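Side-chain contacts in OmpA family protein (Klebsiella pneumoniae subsp. pneumoniae, PDB 7RJJ), which probably binds peptidoglycan through its OmpA-like domain, linking a membrane protein to the cell wall, here with bound D-alanine: residues D10-F15 against E69-W74; V21-P24 against K28-V31; S32-I37 against G79-S84. All coordinates share one frame; numbering follows the deposited sequence. Where two conformers were deposited one is given.

Contact 1 (D10-F15 against E69-W74)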
loop_
_atom_site.group_PDB
_atom_site.type_symbol
_atom_site.label_atom_id
_atom_site.label_comp_id
_atom_site.label_asym_id
_atom_site.label_seq_id
_atom_site.Cartn_x
_atom_site.Cartn_y
_atom_site.Cartn_z
ATOM N N ASP A 10 1.262 -8.859 3.875
ATOM C CA ASP A 10 -0.112 -9.149 3.389
ATOM C C ASP A 10 -0.726 -7.867 2.814
ATOM O O ASP A 10 -0.421 -6.789 3.335
ATOM C CB ASP A 10 -0.988 -9.734 4.496
ATOM C CG ASP A 10 -0.612 -11.150 4.889
ATOM O OD1 ASP A 10 0.585 -11.406 5.103
ATOM O OD2 ASP A 10 -1.515 -11.999 4.908
ATOM N N SER A 11 -1.561 -8.009 1.779
ATOM C CA SER A 11 -2.284 -6.880 1.139
ATOM C C SER A 11 -3.169 -6.190 2.172
ATOM O O SER A 11 -3.652 -6.846 3.092
ATOM C CB SER A 11 -3.128 -7.381 -0.008
ATOM O OG SER A 11 -3.697 -6.291 -0.716
HETATM N N MSE A 12 -3.419 -4.890 1.981
HETATM C CA MSE A 12 -4.243 -4.107 2.892
HETATM C C MSE A 12 -5.294 -3.330 2.097
HETATM O O MSE A 12 -4.981 -2.314 1.479
HETATM C CB MSE A 12 -3.372 -3.137 3.705
HETATM C CG MSE A 12 -2.520 -3.796 4.785
HETATM SE SE MSE A 12 -1.482 -2.457 5.798
HETATM C CE MSE A 12 -0.501 -1.594 4.348
ATOM N N SER A 13 -6.534 -3.841 2.092
ATOM C CA SER A 13 -7.656 -3.208 1.415
ATOM C C SER A 13 -8.276 -2.178 2.369
ATOM O O SER A 13 -9.293 -2.513 3.039
ATOM C CB SER A 13 -8.648 -4.260 0.977
ATOM O OG SER A 13 -8.012 -5.214 0.128
ATOM N N LEU A 14 -7.733 -0.960 2.373
ATOM C CA LEU A 14 -8.092 0.104 3.355
ATOM C C LEU A 14 -8.788 1.293 2.691
ATOM O O LEU A 14 -8.749 2.384 3.315
ATOM C CB LEU A 14 -6.795 0.637 3.990
ATOM C CG LEU A 14 -5.788 -0.389 4.499
ATOM C CD1 LEU A 14 -4.521 0.309 4.991
ATOM C CD2 LEU A 14 -6.380 -1.255 5.588
ATOM N N PHE A 15 -9.436 1.124 1.535
ATOM C CA PHE A 15 -9.945 2.345 0.854
ATOM C C PHE A 15 -11.330 2.186 0.224
ATOM O O PHE A 15 -11.620 1.134 -0.396
ATOM C CB PHE A 15 -8.993 2.730 -0.283
ATOM C CG PHE A 15 -7.560 2.850 0.150
ATOM C CD1 PHE A 15 -7.108 4.003 0.775
ATOM C CD2 PHE A 15 -6.681 1.792 -0.015
ATOM C CE1 PHE A 15 -5.800 4.100 1.212
ATOM C CE2 PHE A 15 -5.377 1.888 0.429
ATOM C CZ PHE A 15 -4.936 3.047 1.032
ATOM N N GLU A 69 0.972 6.757 -0.925
ATOM C CA GLU A 69 1.479 7.905 -0.119
ATOM C C GLU A 69 0.759 7.975 1.241
ATOM O O GLU A 69 1.430 8.336 2.218
ATOM C CB GLU A 69 1.340 9.209 -0.897
ATOM C CG GLU A 69 2.271 9.275 -2.092
ATOM C CD GLU A 69 2.033 10.464 -3.006
ATOM O OE1 GLU A 69 1.009 11.151 -2.831
ATOM O OE2 GLU A 69 2.862 10.686 -3.905
ATOM N N SER A 70 -0.544 7.678 1.296
ATOM C CA SER A 70 -1.289 7.706 2.591
ATOM C C SER A 70 -0.683 6.682 3.562
ATOM O O SER A 70 -0.528 7.012 4.750
ATOM C CB SER A 70 -2.768 7.462 2.411
ATOM O OG SER A 70 -3.396 8.536 1.725
ATOM N N VAL A 71 -0.400 5.470 3.075
ATOM C CA VAL A 71 0.212 4.389 3.905
ATOM C C VAL A 71 1.639 4.801 4.275
ATOM O O VAL A 71 1.979 4.690 5.461
ATOM C CB VAL A 71 0.135 3.029 3.189
ATOM C CG1 VAL A 71 0.935 1.953 3.895
ATOM C CG2 VAL A 71 -1.306 2.579 3.022
ATOM N N ARG A 72 2.419 5.311 3.318
ATOM C CA ARG A 72 3.792 5.779 3.646
ATOM C C ARG A 72 3.691 6.807 4.777
ATOM O O ARG A 72 4.368 6.628 5.814
ATOM C CB ARG A 72 4.480 6.423 2.435
ATOM C CG ARG A 72 5.803 7.106 2.755
ATOM C CD ARG A 72 6.218 8.065 1.662
ATOM N NE ARG A 72 5.274 9.173 1.592
ATOM C CZ ARG A 72 5.094 9.959 0.543
ATOM N NH1 ARG A 72 5.776 9.761 -0.570
ATOM N NH2 ARG A 72 4.184 10.917 0.596
ATOM N N ASP A 73 2.819 7.799 4.606
ATOM C CA ASP A 73 2.659 8.897 5.600
ATOM C C ASP A 73 2.289 8.326 6.976
ATOM O O ASP A 73 2.826 8.820 7.985
ATOM C CB ASP A 73 1.593 9.910 5.169
ATOM C CG ASP A 73 1.941 10.762 3.961
ATOM O OD1 ASP A 73 3.047 10.598 3.409
ATOM O OD2 ASP A 73 1.081 11.598 3.588
ATOM N N TRP A 74 1.413 7.320 7.014
ATOM C CA TRP A 74 1.026 6.737 8.326
ATOM C C TRP A 74 2.239 6.061 8.966
ATOM O O TRP A 74 2.543 6.293 10.137
ATOM C CB TRP A 74 -0.140 5.758 8.161
ATOM C CG TRP A 74 -0.723 5.288 9.458
ATOM C CD1 TRP A 74 -1.813 5.803 10.099
ATOM C CD2 TRP A 74 -0.249 4.204 10.278
ATOM N NE1 TRP A 74 -2.066 5.101 11.244
ATOM C CE2 TRP A 74 -1.110 4.128 11.394
ATOM C CE3 TRP A 74 0.813 3.299 10.187
ATOM C CZ2 TRP A 74 -0.941 3.176 12.400
ATOM C CZ3 TRP A 74 0.978 2.357 11.180
ATOM C CH2 TRP A 74 0.113 2.301 12.273
#

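Contact 2 (V21-P24 against K28-V31)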
loop_
_atom_site.group_PDB
_atom_site.type_symbol
_atom_site.label_atom_id
_atom_site.label_comp_id
_atom_site.label_asym_id
_atom_site.label_seq_id
_atom_site.Cartn_x
_atom_site.Cartn_y
_atom_site.Cartn_z
ATOM N N VAL A 21 -7.713 8.358 1.555
ATOM C CA VAL A 21 -7.586 8.445 3.039
ATOM C C VAL A 21 -7.780 7.036 3.601
ATOM O O VAL A 21 -8.516 6.243 2.973
ATOM C CB VAL A 21 -8.596 9.428 3.659
ATOM C CG1 VAL A 21 -8.254 10.872 3.317
ATOM C CG2 VAL A 21 -10.028 9.086 3.269
ATOM N N LEU A 22 -7.110 6.736 4.714
ATOM C CA LEU A 22 -7.217 5.386 5.332
ATOM C C LEU A 22 -8.592 5.269 6.002
ATOM O O LEU A 22 -8.800 5.936 7.025
ATOM C CB LEU A 22 -6.041 5.217 6.295
ATOM C CG LEU A 22 -4.675 5.230 5.603
ATOM C CD1 LEU A 22 -3.543 5.407 6.599
ATOM C CD2 LEU A 22 -4.475 3.972 4.776
ATOM N N LYS A 23 -9.487 4.461 5.411
ATOM C CA LYS A 23 -10.896 4.318 5.885
ATOM C C LYS A 23 -10.945 3.886 7.350
ATOM O O LYS A 23 -9.994 3.313 7.885
ATOM C CB LYS A 23 -11.671 3.287 5.052
ATOM C CG LYS A 23 -11.314 1.830 5.322
ATOM C CD LYS A 23 -12.152 0.814 4.556
ATOM C CE LYS A 23 -11.744 -0.608 4.882
ATOM N NZ LYS A 23 -12.553 -1.611 4.155
ATOM N N PRO A 24 -12.078 4.125 8.035
ATOM C CA PRO A 24 -12.236 3.691 9.424
ATOM C C PRO A 24 -11.982 2.183 9.579
ATOM O O PRO A 24 -12.352 1.434 8.684
ATOM C CB PRO A 24 -13.708 4.006 9.736
ATOM C CG PRO A 24 -14.080 5.108 8.767
ATOM C CD PRO A 24 -13.267 4.829 7.523
ATOM N N LYS A 28 -5.677 -1.886 12.807
ATOM C CA LYS A 28 -5.078 -3.210 13.127
ATOM C C LYS A 28 -4.213 -3.714 11.966
ATOM O O LYS A 28 -3.110 -4.247 12.264
ATOM C CB LYS A 28 -6.169 -4.217 13.495
ATOM C CG LYS A 28 -5.653 -5.604 13.848
ATOM C CD LYS A 28 -6.746 -6.544 14.298
ATOM C CE LYS A 28 -6.293 -7.986 14.386
ATOM N NZ LYS A 28 -5.138 -8.152 15.300
ATOM N N ARG A 29 -4.678 -3.545 10.717
ATOM C CA ARG A 29 -3.907 -4.005 9.522
ATOM C C ARG A 29 -2.653 -3.143 9.335
ATOM O O ARG A 29 -1.590 -3.694 8.916
ATOM C CB ARG A 29 -4.788 -3.976 8.268
ATOM C CG ARG A 29 -5.724 -5.169 8.149
ATOM C CD ARG A 29 -6.788 -4.990 7.085
ATOM N NE ARG A 29 -7.771 -3.984 7.473
ATOM C CZ ARG A 29 -8.881 -3.697 6.794
ATOM N NH1 ARG A 29 -9.163 -4.338 5.669
ATOM N NH2 ARG A 29 -9.712 -2.773 7.249
ATOM N N LEU A 30 -2.755 -1.849 9.647
ATOM C CA LEU A 30 -1.575 -0.951 9.533
ATOM C C LEU A 30 -0.530 -1.337 10.576
ATOM O O LEU A 30 0.676 -1.448 10.214
ATOM C CB LEU A 30 -2.029 0.496 9.729
ATOM C CG LEU A 30 -2.848 1.081 8.585
ATOM C CD1 LEU A 30 -3.507 2.388 9.014
ATOM C CD2 LEU A 30 -1.983 1.278 7.349
ATOM N N VAL A 31 -0.966 -1.496 11.832
ATOM C CA VAL A 31 -0.019 -1.847 12.925
ATOM C C VAL A 31 0.670 -3.167 12.547
ATOM O O VAL A 31 1.918 -3.272 12.769
ATOM C CB VAL A 31 -0.722 -1.894 14.301
ATOM C CG1 VAL A 31 0.147 -2.546 15.365
ATOM C CG2 VAL A 31 -1.162 -0.503 14.752
#

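Contact 3 (S32-I37 against G79-S84)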
loop_
_atom_site.group_PDB
_atom_site.type_symbol
_atom_site.label_atom_id
_atom_site.label_comp_id
_atom_site.label_asym_id
_atom_site.label_seq_id
_atom_site.Cartn_x
_atom_site.Cartn_y
_atom_site.Cartn_z
ATOM N N SER A 32 -0.090 -4.109 11.953
ATOM C CA SER A 32 0.489 -5.430 11.594
ATOM C C SER A 32 1.645 -5.256 10.593
ATOM O O SER A 32 2.717 -5.905 10.781
ATOM C CB SER A 32 -0.571 -6.358 11.066
ATOM O OG SER A 32 0.008 -7.598 10.708
ATOM N N SER A 33 1.445 -4.417 9.577
ATOM C CA SER A 33 2.514 -4.143 8.577
ATOM C C SER A 33 3.685 -3.441 9.262
ATOM O O SER A 33 4.839 -3.779 8.946
ATOM C CB SER A 33 2.005 -3.309 7.438
ATOM O OG SER A 33 1.022 -4.016 6.701
ATOM N N LEU A 34 3.368 -2.493 10.146
ATOM C CA LEU A 34 4.384 -1.715 10.887
ATOM C C LEU A 34 5.318 -2.656 11.642
ATOM O O LEU A 34 6.536 -2.506 11.554
ATOM C CB LEU A 34 3.680 -0.728 11.822
ATOM C CG LEU A 34 4.608 0.084 12.723
ATOM C CD1 LEU A 34 5.596 0.892 11.895
ATOM C CD2 LEU A 34 3.816 0.994 13.645
HETATM N N MSE A 35 4.740 -3.626 12.361
HETATM C CA MSE A 35 5.539 -4.558 13.139
HETATM C C MSE A 35 6.477 -5.330 12.206
HETATM O O MSE A 35 7.672 -5.488 12.507
HETATM C CB MSE A 35 4.631 -5.458 13.983
HETATM C CG MSE A 35 4.452 -4.945 15.397
HETATM SE SE MSE A 35 2.863 -5.651 16.287
HETATM C CE MSE A 35 1.473 -6.293 15.062
ATOM N N ASP A 36 5.955 -5.759 11.048
ATOM C CA ASP A 36 6.766 -6.472 10.069
ATOM C C ASP A 36 7.908 -5.560 9.585
ATOM O O ASP A 36 9.029 -6.068 9.398
ATOM C CB ASP A 36 5.933 -6.968 8.885
ATOM C CG ASP A 36 4.931 -8.063 9.229
ATOM O OD1 ASP A 36 5.159 -8.774 10.205
ATOM O OD2 ASP A 36 3.924 -8.186 8.507
ATOM N N ILE A 37 7.624 -4.268 9.402
ATOM C CA ILE A 37 8.652 -3.265 8.978
ATOM C C ILE A 37 9.695 -3.098 10.094
ATOM O O ILE A 37 10.915 -3.076 9.765
ATOM C CB ILE A 37 7.990 -1.920 8.596
ATOM C CG1 ILE A 37 7.300 -2.025 7.234
ATOM C CG2 ILE A 37 9.003 -0.778 8.622
ATOM C CD1 ILE A 37 6.293 -0.938 6.932
ATOM N N GLY A 79 4.094 5.604 12.717
ATOM C CA GLY A 79 5.001 4.464 12.989
ATOM C C GLY A 79 6.464 4.866 13.169
ATOM O O GLY A 79 7.299 3.928 13.443
ATOM N N ASP A 80 6.720 6.205 13.160
ATOM C CA ASP A 80 8.100 6.726 13.380
ATOM C C ASP A 80 9.133 6.001 12.506
ATOM O O ASP A 80 10.269 5.819 12.975
ATOM C CB ASP A 80 8.510 6.655 14.853
ATOM C CG ASP A 80 7.754 7.627 15.735
ATOM O OD1 ASP A 80 6.498 7.614 15.689
ATOM O OD2 ASP A 80 8.424 8.422 16.432
ATOM N N VAL A 81 8.754 5.598 11.292
ATOM C CA VAL A 81 9.721 4.973 10.339
ATOM C C VAL A 81 10.390 6.112 9.569
ATOM O O VAL A 81 9.696 6.998 9.074
ATOM C CB VAL A 81 9.014 3.982 9.395
ATOM C CG1 VAL A 81 9.984 3.338 8.414
ATOM C CG2 VAL A 81 8.243 2.917 10.170
ATOM N N PRO A 82 11.741 6.167 9.466
ATOM C CA PRO A 82 12.405 7.253 8.739
ATOM C C PRO A 82 11.861 7.417 7.309
ATOM O O PRO A 82 11.610 6.422 6.654
ATOM C CB PRO A 82 13.895 6.861 8.764
ATOM C CG PRO A 82 14.018 5.973 9.993
ATOM C CD PRO A 82 12.701 5.231 10.078
ATOM N N ASP A 83 11.739 8.660 6.854
ATOM C CA ASP A 83 11.162 8.960 5.517
ATOM C C ASP A 83 11.971 8.304 4.386
ATOM O O ASP A 83 11.357 7.894 3.414
ATOM C CB ASP A 83 10.997 10.464 5.357
ATOM C CG ASP A 83 10.280 10.896 4.095
ATOM O OD1 ASP A 83 10.865 10.741 3.027
ATOM O OD2 ASP A 83 9.156 11.411 4.187
ATOM N N SER A 84 13.292 8.228 4.530
ATOM C CA SER A 84 14.116 7.677 3.416
ATOM C C SER A 84 13.892 6.172 3.226
ATOM O O SER A 84 14.344 5.655 2.196
ATOM C CB SER A 84 15.580 7.960 3.616
ATOM O OG SER A 84 16.090 7.272 4.738
#

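Contact 1 (D10-F15 against E69-W74)
Val71 of helix 57-77 spreads its two methyl groups over three apolar side chains from the loop 10-15, and it loses more surface here than any of them. CG1, anti to the backbone N (chi1 171°), takes the methyl end of selenomethionine Met12, with CE 3.9 Å from Val71 CG1. The other branch, CG2, meets Phe15 at the rim of its ring, close to the ring plane, where Phe15 CZ stands 4.2 Å from Val71 CG2. Leu14 CB lies over one face of that ring, toward its rim, and Leu14 CD1 approaches Val71 CG2 more loosely at 4.4 Å. Met12 reaches the helix because its chain, straight at chi2, bends at chi3 (-57°) and turns CE toward the valine. In the alpha/beta OmpA-like domain, helices pack over one sheet, and Val112 and Ile114 of strand 112-117 continue this apolar layer under Val71. A compact beta-branched residue suits the helix here, since its forked methyls serve different neighbours. Phe15 lies near the ligand: its side chain is about 6 Å from the bound D-alanine, and its carbonyl O accepts a hydrogen bond from Arg110, a residue of the ligand pocket.

Contact 2 (V21-P24 against K28-V31)
Leu22 and Leu30 join the loop ahead of helix 27-38 to the first turn of that helix, a short-range contact in the OmpA-like alpha/beta domain: the segment 21-24 passes beside residues it precedes by only a few positions. The apolar part of the contact is one methyl pair, Leu22 CD1 against Leu30 CD1 at 3.9 Å. The two leucines are built alike, each with CG beside its own backbone N and CD1 extended away from CA, and their chains meet at a slant. Leu30 is buried and Leu22 partly exposed, as expected where the hydrophobic layer runs out toward the surface. Trp74 of helix 57-77 touches both leucines, and Leu14 also packs on both, so the pair forms part of a wider apolar cluster between helices 27-38 and 57-77 and the loop 10-24.

The second kind of contact is between two long basic side chains. Lys23 starts with CG between its backbone N and carbonyl carbon (chi1 74°) and then runs fully extended, which carries CE and NZ toward the helix although its CB does not point there. Like charges come near each other, with Lys23 NZ 4.4 Å from Arg29 NH2, and some mutual repulsion is likely. Long, flexible residues suit this rim because their methylene groups can pack while their charged ends remain near the surface. Gly25 O, accepting from Arg29 NH2, probably eases the charge; separately, Lys23 O is hydrogen-bonded to Ser26 OG near the start of the helix. Between the two basic chains the nearest approach is made by carbon, Lys23 CE lying 3.8 Å from Arg29 NH2 and oblique to the guanidinium plane.

Contact 3 (S32-I37 against G79-S84)
Leu34 sets both of its methyl groups against the same side of Gly79 CA: CD2 lies 3.7 Å from Gly79 CA, and Leu34 CD1 is 3.8 Å from that same carbon. CD1 serves a second neighbour as well, meeting Val81 CG2 at 3.8 Å, the leucine and valine side chains running antiparallel alongside one another. The same valine methyl is touched by Ile37, one helical turn further on, whose CG2 stands 4.1 Å from Val81 CG2 and whose side chain lies roughly perpendicular to the valine. Val81 CG2 is thus shared between two residues on one face of helix 27-38.

Two torsions set up this grip. With CG anti to its backbone N (chi1 176°), Leu34 swings its forked end toward the loop, although its CB is not aimed that way; Ile37 has CG2 anti to the backbone N and offers this short branch to Val81. Glycine suits position 79 because, with no side chain, it lets the leucine methyls come right up to its CA.

In this OmpA-like alpha/beta domain, the 79-84 loop links helix 57-77 to strand 86-90. Its course changes at Asp80, the first residue beyond the helix to abandon helical angles, with a positive phi of 48°. Backbone pairing of Val81 with Met75 ties the loop to the preceding helix, and Gly79 O accepts from Lys38 NZ at the end of helix 27-38. Met75 packs against Leu34 and Ile37, while Ile45 of strand 43-49 touches both Ile37 and Val81 from the sheet.

How the contacts relate
Contact 1 lies nearest the centre of the chain, about 4 Å from centre to centre, with all its touching residues buried; contacts 2 and 3 both lie farther out, the second partly and the third largely buried. Contacts 2 and 3 use successive parts of helix 27-38, and contacts 1 and 3 are linked through helix 57-77 and its following loop. None has a hydrogen bond across its segments: in contact 1 one valine's two methyls meet three loop side chains, in contact 2 a leucine pair covers the inner part and basic chains the rim, and in contact 3 glycine admits close backbone approach. Contact 2 nests within contact 1, where Leu14 O and Lys23 N, 3.0 Å apart, are probably hydrogen-bonded.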